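Local coordinates for protein neuraminidase (Influenza A virus, PDB 4K3Y) that forms a neuraminidase-like surface glycoprotein of a bat influenza A virus, a tetramer of six-bladed beta-propellers whose role probably differs from that of a classical sialidase, at residues C[122-125]-C[130-133]; C[209-212]-C[218-221]; C[237-242]-C[246-251]. All coordinates share one frame; numbering follows the deposited sequence.

In the fold
The three contacts follow one another along one propeller chain. Contact 1 pairs the last two strands of one four-stranded blade and lies at a subunit interface; contact 3 is on the opposite side of the chain's centre, about 40 Å between the two centres. Contact 2 comes between them in sequence, its centre about 27 Å from that of contact 1, and it carries Asn212 of the calcium site. Contacts 2 and 3 are neighbours, their centres about 13 Å apart. Arg219 joins them, its NE 3.3 Å from Gly241 O in a weak hydrogen bond, while Lys218 CG packs on Leu240 CD2 at 3.6 Å. Leu240's side chain is about 9 Å from the calcium.

Contact 1 of 3, residues C[122-125]-C[130-133]; sequences VSIL and ITDT
Ile124 and Asp132 form the hydrogen-bonded pair at the middle of an antiparallel hairpin, whose short strand segments approach to 4.6 Å between axes and run at 151° to each other. Ser123 faces Thr133 and Leu125 faces Ile130 as non-hydrogen-bonded pairs; the step from Ile124 to Leu125 skips one residue, so Thr131 is the extra residue of a beta bulge. Ile124 is held at both backbone polar atoms: its N donates to Asp132 O (2.9 Å), and its O receives Thr131 N (2.8 Å).

On the face shared by Ile124 and Asp132, the two side chains run alongside each other. Ile124 places CG1 next to its own backbone N (chi1 -51°), and the extended chain beyond it lays CD1 against Asp132 CB at 3.7 Å. The aspartate's carboxylate leads away from the hairpin, where OD2 accepts a hydrogen bond from Ser181 N. Leu125 and Ile130 lie side by side on the other face, meeting through CG and CG1 at 4.1 Å. Thr131 crosses Ile124 at about a right angle, with OG1 3.8 Å from CG2, but its hydroxyl bonds to Gly179 O. At the far end Thr133 OG1 makes only a weak bond to Val122 O (3.3 Å).

Residues of the second subunit pack on the Ser123, Ile130 and Thr133 side, among them Val22 and Thr24 of that chain. The chemistry is thus divided: backbone bonds and apolar contacts join the hairpin, while the polar ends of Thr131 and Asp132 tie its outer strand to 179-181.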
ATOM      1  N   VAL C 122       4.972  14.330 -27.767  1.00 62.77           N
ATOM      2  CA  VAL C 122       5.391  13.409 -26.728  1.00 69.11           C
ATOM      3  C   VAL C 122       5.892  14.157 -25.500  1.00 72.84           C
ATOM      4  O   VAL C 122       6.820  14.955 -25.589  1.00 72.61           O
ATOM      5  CB  VAL C 122       6.474  12.458 -27.230  1.00 69.42           C
ATOM      6  CG1 VAL C 122       7.099  11.706 -26.060  1.00 69.45           C
ATOM      7  CG2 VAL C 122       5.877  11.500 -28.252  1.00 69.72           C
ATOM      8  N   SER C 123       5.268  13.903 -24.356  1.00 70.95           N
ATOM      9  CA  SER C 123       5.767  14.442 -23.102  1.00 65.83           C
ATOM     10  C   SER C 123       6.671  13.400 -22.461  1.00 71.03           C
ATOM     11  O   SER C 123       6.402  12.200 -22.538  1.00 71.78           O
ATOM     12  CB  SER C 123       4.616  14.855 -22.168  1.00 61.05           C
ATOM     13  OG  SER C 123       3.700  13.795 -21.934  1.00 77.17           O
ATOM     14  N   ILE C 124       7.771  13.850 -21.870  1.00 74.35           N
ATOM     15  CA  ILE C 124       8.661  12.935 -21.154  1.00 68.99           C
ATOM     16  C   ILE C 124       8.587  13.161 -19.642  1.00 66.06           C
ATOM     17  O   ILE C 124       8.790  14.280 -19.153  1.00 67.15           O
ATOM     18  CB  ILE C 124      10.120  13.037 -21.644  1.00 56.14           C
ATOM     19  CG1 ILE C 124      10.167  12.904 -23.173  1.00 55.32           C
ATOM     20  CG2 ILE C 124      10.989  11.986 -20.952  1.00 53.29           C
ATOM     21  CD1 ILE C 124      11.558  12.932 -23.762  1.00 51.54           C
ATOM     22  N   LEU C 125       8.275  12.100 -18.901  1.00 68.37           N
ATOM     23  CA  LEU C 125       8.234  12.193 -17.444  1.00 68.90           C
ATOM     24  C   LEU C 125       9.344  11.367 -16.790  1.00 75.33           C
ATOM     25  O   LEU C 125       9.548  10.196 -17.126  1.00 78.72           O
ATOM     26  CB  LEU C 125       6.857  11.813 -16.891  1.00 55.80           C
ATOM     27  CG  LEU C 125       5.677  12.665 -17.363  1.00 65.47           C
ATOM     28  CD1 LEU C 125       5.066  12.065 -18.635  1.00 78.70           C
ATOM     29  CD2 LEU C 125       4.636  12.812 -16.276  1.00 48.54           C
ATOM     30  N   ILE C 130       7.752  16.228 -15.506  1.00 60.51           N
ATOM     31  CA  ILE C 130       7.940  16.500 -16.930  1.00 73.42           C
ATOM     32  C   ILE C 130       9.340  17.058 -17.147  1.00 66.97           C
ATOM     33  O   ILE C 130       9.724  18.047 -16.523  1.00 69.57           O
ATOM     34  CB  ILE C 130       6.885  17.478 -17.465  1.00 78.98           C
ATOM     35  CG1 ILE C 130       5.518  16.806 -17.459  1.00 80.40           C
ATOM     36  CG2 ILE C 130       7.224  17.922 -18.881  1.00 78.45           C
ATOM     37  CD1 ILE C 130       4.405  17.782 -17.599  1.00 93.47           C
ATOM     38  N   THR C 131      10.112  16.413 -18.011  1.00 51.68           N
ATOM     39  CA  THR C 131      11.520  16.767 -18.126  1.00 56.56           C
ATOM     40  C   THR C 131      11.883  17.157 -19.552  1.00 73.62           C
ATOM     41  O   THR C 131      12.920  17.791 -19.789  1.00 76.96           O
ATOM     42  CB  THR C 131      12.438  15.636 -17.619  1.00 58.83           C
ATOM     43  OG1 THR C 131      12.057  14.398 -18.238  1.00 76.60           O
ATOM     44  CG2 THR C 131      12.322  15.497 -16.106  1.00 48.63           C
ATOM     45  N   ASP C 132      11.020  16.784 -20.494  1.00 66.24           N
ATOM     46  CA  ASP C 132      11.214  17.161 -21.880  1.00 74.82           C
ATOM     47  C   ASP C 132       9.927  16.995 -22.670  1.00 79.12           C
ATOM     48  O   ASP C 132       8.949  16.430 -22.182  1.00 73.09           O
ATOM     49  CB  ASP C 132      12.332  16.324 -22.516  1.00 85.12           C
ATOM     50  CG  ASP C 132      13.293  17.162 -23.355  1.00 94.48           C
ATOM     51  OD1 ASP C 132      12.909  18.269 -23.819  1.00 89.71           O
ATOM     52  OD2 ASP C 132      14.441  16.704 -23.543  1.00100.79           O
ATOM     53  N   THR C 133       9.939  17.497 -23.897  1.00 82.07           N
ATOM     54  CA  THR C 133       8.805  17.344 -24.784  1.00 78.59           C
ATOM     55  C   THR C 133       9.288  17.273 -26.239  1.00 82.12           C
ATOM     56  O   THR C 133      10.172  18.036 -26.647  1.00 76.35           O
ATOM     57  CB  THR C 133       7.774  18.478 -24.572  1.00 84.49           C
ATOM     58  OG1 THR C 133       6.641  18.270 -25.422  1.00102.38           O
ATOM     59  CG2 THR C 133       8.387  19.834 -24.875  1.00 86.29           C
TER

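Contact 2 of 3, residues C[209-212]-C[218-221]; sequences TGTN and KRPF. With CA (calcium ion), chain M.
Gly210 and Pro220 supply the backbone hydrogen bond between these segments, Gly210 N to Pro220 O at 2.9 Å and fairly straight (162°). Next to it, Thr209 and Phe221 form an antiparallel non-hydrogen-bonded pair, the one beta bridge of the contact.

The polar side-chain bond is that of Arg219 NH1 to Thr211 OG1, 2.9 Å long but bent. The threonine oxygen lies close to the guanidinium plane, at the group's edge, and Gly210 O is at the edge as well. An extended chain from CG to NE carries the arginine alongside Thr211, both side chains pointing the same way. Ile264 O bonds to both Arg219 NH2 and Thr211 OG1, so one carbonyl of another loop helps fix the rotation of both groups. The Thr209 hydroxyl has its hydrogen bond with Met268 N, and its OG1 touches the Phe221 ring obliquely, 3.5 Å from CE1.

Van der Waals packing fills in between. Arg219 CD passes across Thr209 CG2 at 3.8 Å, roughly at a right angle. The Pro220 ring lies against the backbone from Gly210 to Asn212, its CD 3.4 Å from Gly210 O and 4.0 Å from Asn212 CB.

Metal binding comes at the end of 209-212: Asn212 O lies 2.9 Å from the calcium, whose other protein ligands are the carbonyls of Asp216, in the intervening loop, and Gly262. Asn212 OD1 meanwhile receives Trp214 N and Asn215 N, shaping the turn beside the ion.

Strands 205-211 and 221-224 are the two middle strands of a four-stranded blade, flanked by 197-202 and 230-233: Thr209 bonds through its backbone to Thr198, and Phe221 to Lys233.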
ATOM      1  N   THR C 209      13.118  -5.315 -32.922  1.00 67.78           N
ATOM      2  CA  THR C 209      12.312  -5.894 -33.993  1.00 51.40           C
ATOM      3  C   THR C 209      11.148  -4.975 -34.247  1.00 54.09           C
ATOM      4  O   THR C 209      10.362  -4.708 -33.346  1.00 62.31           O
ATOM      5  CB  THR C 209      11.750  -7.251 -33.616  1.00 52.01           C
ATOM      6  OG1 THR C 209      12.830  -8.157 -33.355  1.00 74.49           O
ATOM      7  CG2 THR C 209      10.910  -7.788 -34.755  1.00 64.19           C
ATOM      8  N   GLY C 210      11.039  -4.468 -35.467  1.00 52.71           N
ATOM      9  CA  GLY C 210       9.947  -3.572 -35.796  1.00 60.67           C
ATOM     10  C   GLY C 210       8.808  -4.276 -36.516  1.00 61.32           C
ATOM     11  O   GLY C 210       8.862  -5.489 -36.759  1.00 63.26           O
ATOM     12  N   THR C 211       7.779  -3.499 -36.849  1.00 54.88           N
ATOM     13  CA  THR C 211       6.630  -3.977 -37.610  1.00 51.39           C
ATOM     14  C   THR C 211       6.482  -3.148 -38.894  1.00 60.52           C
ATOM     15  O   THR C 211       6.378  -1.913 -38.833  1.00 52.34           O
ATOM     16  CB  THR C 211       5.320  -3.886 -36.769  1.00 53.53           C
ATOM     17  OG1 THR C 211       5.477  -4.632 -35.554  1.00 69.23           O
ATOM     18  CG2 THR C 211       4.123  -4.436 -37.547  1.00 54.47           C
ATOM     19  N   ASN C 212       6.487  -3.813 -40.050  1.00 58.94           N
ATOM     20  CA  ASN C 212       6.253  -3.093 -41.300  1.00 57.61           C
ATOM     21  C   ASN C 212       4.791  -3.197 -41.746  1.00 61.75           C
ATOM     22  O   ASN C 212       4.356  -4.251 -42.272  1.00 52.21           O
ATOM     23  CB  ASN C 212       7.156  -3.625 -42.411  1.00 59.51           C
ATOM     24  CG  ASN C 212       7.257  -2.678 -43.587  1.00 64.95           C
ATOM     25  OD1 ASN C 212       6.299  -1.990 -43.947  1.00 64.57           O
ATOM     26  ND2 ASN C 212       8.431  -2.644 -44.202  1.00 72.82           N
ATOM     27  N   LYS C 218       7.472 -10.075 -43.450  1.00 61.21           N
ATOM     28  CA  LYS C 218       8.525 -10.359 -42.474  1.00 67.57           C
ATOM     29  C   LYS C 218       8.672  -9.140 -41.571  1.00 59.85           C
ATOM     30  O   LYS C 218       7.987  -8.131 -41.759  1.00 69.14           O
ATOM     31  CB  LYS C 218       9.862 -10.625 -43.161  1.00 67.46           C
ATOM     32  CG  LYS C 218       9.947 -11.872 -44.020  1.00 70.50           C
ATOM     33  CD  LYS C 218      11.346 -11.928 -44.620  1.00 77.24           C
ATOM     34  CE  LYS C 218      11.478 -12.859 -45.805  1.00 83.62           C
ATOM     35  NZ  LYS C 218      12.861 -12.775 -46.364  1.00 88.28           N
ATOM     36  N   ARG C 219       9.564  -9.214 -40.594  1.00 62.28           N
ATOM     37  CA  ARG C 219       9.736  -8.076 -39.690  1.00 59.00           C
ATOM     38  C   ARG C 219      11.091  -7.395 -39.877  1.00 69.61           C
ATOM     39  O   ARG C 219      12.110  -8.069 -40.003  1.00 74.10           O
ATOM     40  CB  ARG C 219       9.518  -8.501 -38.230  1.00 47.64           C
ATOM     41  CG  ARG C 219       8.129  -9.094 -37.943  1.00 42.61           C
ATOM     42  CD  ARG C 219       7.963  -9.453 -36.472  1.00 49.13           C
ATOM     43  NE  ARG C 219       6.568  -9.704 -36.111  1.00 53.56           N
ATOM     44  CZ  ARG C 219       5.649  -8.753 -35.955  1.00 53.67           C
ATOM     45  NH1 ARG C 219       5.964  -7.475 -36.124  1.00 47.95           N
ATOM     46  NH2 ARG C 219       4.405  -9.078 -35.632  1.00 66.73           N
ATOM     47  N   PRO C 220      11.104  -6.049 -39.909  1.00 76.36           N
ATOM     48  CA  PRO C 220      12.387  -5.337 -40.010  1.00 57.30           C
ATOM     49  C   PRO C 220      13.172  -5.407 -38.698  1.00 56.89           C
ATOM     50  O   PRO C 220      12.567  -5.544 -37.622  1.00 58.08           O
ATOM     51  CB  PRO C 220      11.961  -3.893 -40.314  1.00 56.57           C
ATOM     52  CG  PRO C 220      10.567  -3.775 -39.740  1.00 63.45           C
ATOM     53  CD  PRO C 220       9.946  -5.132 -39.947  1.00 75.20           C
ATOM     54  N   PHE C 221      14.498  -5.308 -38.794  1.00 55.71           N
ATOM     55  CA  PHE C 221      15.381  -5.449 -37.639  1.00 59.76           C
ATOM     56  C   PHE C 221      16.407  -4.314 -37.520  1.00 66.78           C
ATOM     57  O   PHE C 221      16.919  -3.824 -38.522  1.00 72.93           O
ATOM     58  CB  PHE C 221      16.115  -6.780 -37.724  1.00 67.05           C
ATOM     59  CG  PHE C 221      16.598  -7.289 -36.404  1.00 72.19           C
ATOM     60  CD1 PHE C 221      15.730  -7.957 -35.555  1.00 81.44           C
ATOM     61  CD2 PHE C 221      17.916  -7.114 -36.009  1.00 79.31           C
ATOM     62  CE1 PHE C 221      16.161  -8.442 -34.328  1.00 84.11           C
ATOM     63  CE2 PHE C 221      18.360  -7.595 -34.780  1.00 85.27           C
ATOM     64  CZ  PHE C 221      17.478  -8.260 -33.939  1.00 85.46           C
TER
HETATM   65 CA    CA M 608       2.901  -6.676 -42.619  1.00 73.00          CA

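Contact 3 of 3, residues C[237-242]-C[246-251]; sequences LGFLGD and GIDTTN
Gly238 and Thr249 bring together two parts of the long connection between neighbouring propeller blades, the loop that leaves strand 230-233 and reaches strand 268-269. No regular strand forms here, yet the two backbones approach to 4.4 Å between Gly238 CA and Thr249 CA, a closeness that a residue without a side chain readily allows. Gly238 is gripped at both polar atoms. Its O accepts Thr249 N at 3.0 Å, and its N donates to Asn251 OD1 at 3.1 Å. That second bond is straight at the hydrogen (166°), although the donor stands well above the plane of the amide.

Asp248 makes the next link. With CG set next to its own backbone N (chi1 -78°), the carboxylate swings back toward 237-242 and OD1 receives Leu240 N at 3.2 Å, again from above the carboxylate plane. Its OD2 comes obliquely to the Phe239 ring, 3.6 Å from CD1, the two planes turned 48° apart. Leu240 slides past Asp248 in the opposite direction and carries CD1 to within 3.4 Å of Ile247 O.

Arg278 forms the second shell. Its NH1 makes a salt bridge with Asp248 OD1 and bonds to Leu240 O, while the guanidinium makes a cation-pi contact with Phe239; the positive charge would probably favour an ionised carboxylate. Tyr291 meets the Phe239 ring edge-to-face. Asn251 is positioned in turn by Val300 O, which accepts from its ND2 and so helps fix the amide's rotation. The same nitrogen lies 3.8 Å from Leu237 CD1, the two side chains running alongside each other.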
ATOM      1  N   LEU C 237      14.671 -15.492 -43.426  1.00 71.98           N
ATOM      2  CA  LEU C 237      13.890 -16.682 -43.095  1.00 65.44           C
ATOM      3  C   LEU C 237      12.442 -16.645 -43.593  1.00 73.79           C
ATOM      4  O   LEU C 237      11.684 -15.706 -43.323  1.00 82.02           O
ATOM      5  CB  LEU C 237      13.931 -16.930 -41.586  1.00 71.97           C
ATOM      6  CG  LEU C 237      14.935 -17.970 -41.080  1.00 76.26           C
ATOM      7  CD1 LEU C 237      16.210 -17.962 -41.897  1.00 78.77           C
ATOM      8  CD2 LEU C 237      15.257 -17.715 -39.624  1.00 72.19           C
ATOM      9  N   GLY C 238      12.070 -17.695 -44.316  1.00 82.35           N
ATOM     10  CA  GLY C 238      10.753 -17.812 -44.903  1.00 75.20           C
ATOM     11  C   GLY C 238       9.659 -18.106 -43.896  1.00 77.38           C
ATOM     12  O   GLY C 238       8.498 -18.243 -44.285  1.00 68.94           O
ATOM     13  N   PHE C 239      10.026 -18.211 -42.614  1.00 79.66           N
ATOM     14  CA  PHE C 239       9.055 -18.314 -41.507  1.00 77.17           C
ATOM     15  C   PHE C 239       8.539 -16.912 -41.140  1.00 69.21           C
ATOM     16  O   PHE C 239       9.164 -16.176 -40.368  1.00 61.94           O
ATOM     17  CB  PHE C 239       9.703 -18.975 -40.292  1.00 72.30           C
ATOM     18  CG  PHE C 239       8.733 -19.347 -39.194  1.00 68.74           C
ATOM     19  CD1 PHE C 239       7.855 -20.408 -39.360  1.00 57.83           C
ATOM     20  CD2 PHE C 239       8.733 -18.665 -37.974  1.00 64.48           C
ATOM     21  CE1 PHE C 239       6.973 -20.778 -38.345  1.00 60.61           C
ATOM     22  CE2 PHE C 239       7.848 -19.026 -36.956  1.00 61.16           C
ATOM     23  CZ  PHE C 239       6.967 -20.081 -37.140  1.00 61.69           C
ATOM     24  N   LEU C 240       7.391 -16.557 -41.700  1.00 58.48           N
ATOM     25  CA  LEU C 240       6.939 -15.175 -41.708  1.00 59.98           C
ATOM     26  C   LEU C 240       6.424 -14.692 -40.362  1.00 58.51           C
ATOM     27  O   LEU C 240       5.425 -15.208 -39.846  1.00 62.81           O
ATOM     28  CB  LEU C 240       5.863 -14.993 -42.780  1.00 63.41           C
ATOM     29  CG  LEU C 240       6.339 -15.302 -44.197  1.00 69.72           C
ATOM     30  CD1 LEU C 240       5.283 -14.906 -45.217  1.00 68.99           C
ATOM     31  CD2 LEU C 240       7.658 -14.595 -44.472  1.00 73.95           C
ATOM     32  N   GLY C 241       7.086 -13.665 -39.832  1.00 54.65           N
ATOM     33  CA  GLY C 241       6.804 -13.151 -38.506  1.00 52.09           C
ATOM     34  C   GLY C 241       5.561 -12.292 -38.313  1.00 61.33           C
ATOM     35  O   GLY C 241       4.942 -12.334 -37.232  1.00 55.10           O
ATOM     36  N   ASP C 242       5.186 -11.503 -39.320  1.00 52.84           N
ATOM     37  CA  ASP C 242       4.070 -10.572 -39.136  1.00 51.65           C
ATOM     38  C   ASP C 242       2.703 -11.243 -39.212  1.00 54.87           C
ATOM     39  O   ASP C 242       2.565 -12.407 -39.624  1.00 56.06           O
ATOM     40  CB  ASP C 242       4.121  -9.410 -40.141  1.00 58.16           C
ATOM     41  CG  ASP C 242       3.724  -8.091 -39.521  1.00 70.54           C
ATOM     42  OD1 ASP C 242       2.808  -8.123 -38.662  1.00 71.43           O
ATOM     43  OD2 ASP C 242       4.350  -7.052 -39.871  1.00 80.85           O
ATOM     44  N   GLY C 246       1.031 -14.116 -45.737  1.00 62.29           N
ATOM     45  CA  GLY C 246       0.609 -15.235 -46.554  1.00 62.52           C
ATOM     46  C   GLY C 246       1.301 -16.533 -46.162  1.00 74.96           C
ATOM     47  O   GLY C 246       1.718 -16.692 -45.009  1.00 72.64           O
ATOM     48  N   ILE C 247       1.423 -17.458 -47.116  1.00 69.37           N
ATOM     49  CA  ILE C 247       2.086 -18.745 -46.887  1.00 74.06           C
ATOM     50  C   ILE C 247       3.571 -18.558 -46.558  1.00 71.69           C
ATOM     51  O   ILE C 247       4.196 -17.596 -47.021  1.00 65.68           O
ATOM     52  CB  ILE C 247       1.938 -19.669 -48.133  1.00 95.69           C
ATOM     53  CG1 ILE C 247       0.474 -19.760 -48.546  1.00 96.62           C
ATOM     54  CG2 ILE C 247       2.485 -21.075 -47.872  1.00101.31           C
ATOM     55  CD1 ILE C 247       0.166 -20.932 -49.454  1.00109.31           C
ATOM     56  N   ASP C 248       4.135 -19.457 -45.749  1.00 72.30           N
ATOM     57  CA  ASP C 248       5.580 -19.457 -45.526  1.00 65.92           C
ATOM     58  C   ASP C 248       6.326 -19.641 -46.860  1.00 75.08           C
ATOM     59  O   ASP C 248       5.843 -20.333 -47.758  1.00 71.17           O
ATOM     60  CB  ASP C 248       5.969 -20.534 -44.513  1.00 68.95           C
ATOM     61  CG  ASP C 248       5.681 -20.114 -43.067  1.00 83.13           C
ATOM     62  OD1 ASP C 248       5.518 -18.889 -42.824  1.00 82.87           O
ATOM     63  OD2 ASP C 248       5.633 -21.011 -42.180  1.00 67.08           O
ATOM     64  N   THR C 249       7.485 -19.003 -47.001  1.00 76.46           N
ATOM     65  CA  THR C 249       8.208 -19.049 -48.269  1.00 83.23           C
ATOM     66  C   THR C 249       9.498 -19.845 -48.159  1.00 84.93           C
ATOM     67  O   THR C 249       9.829 -20.381 -47.099  1.00 84.92           O
ATOM     68  CB  THR C 249       8.558 -17.631 -48.787  1.00 76.00           C
ATOM     69  OG1 THR C 249       9.700 -17.119 -48.086  1.00 86.72           O
ATOM     70  CG2 THR C 249       7.394 -16.693 -48.594  1.00 62.56           C
ATOM     71  N   THR C 250      10.220 -19.921 -49.271  1.00 79.98           N
ATOM     72  CA  THR C 250      11.610 -20.353 -49.247  1.00 86.06           C
ATOM     73  C   THR C 250      12.423 -19.275 -48.535  1.00 80.42           C
ATOM     74  O   THR C 250      11.973 -18.135 -48.408  1.00 83.58           O
ATOM     75  CB  THR C 250      12.167 -20.531 -50.671  1.00 89.41           C
ATOM     76  OG1 THR C 250      11.862 -19.363 -51.451  1.00 87.93           O
ATOM     77  CG2 THR C 250      11.562 -21.764 -51.332  1.00 92.00           C
ATOM     78  N   ASN C 251      13.618 -19.621 -48.076  1.00 64.45           N
ATOM     79  CA  ASN C 251      14.475 -18.609 -47.487  1.00 70.01           C
ATOM     80  C   ASN C 251      15.043 -17.678 -48.556  1.00 85.08           C
ATOM     81  O   ASN C 251      15.549 -18.134 -49.585  1.00 97.84           O
ATOM     82  CB  ASN C 251      15.602 -19.256 -46.682  1.00 78.60           C
ATOM     83  CG  ASN C 251      15.095 -20.005 -45.463  1.00 82.55           C
ATOM     84  OD1 ASN C 251      13.891 -20.092 -45.222  1.00 80.26           O
ATOM     85  ND2 ASN C 251      16.018 -20.560 -44.692  1.00 87.63           N
TER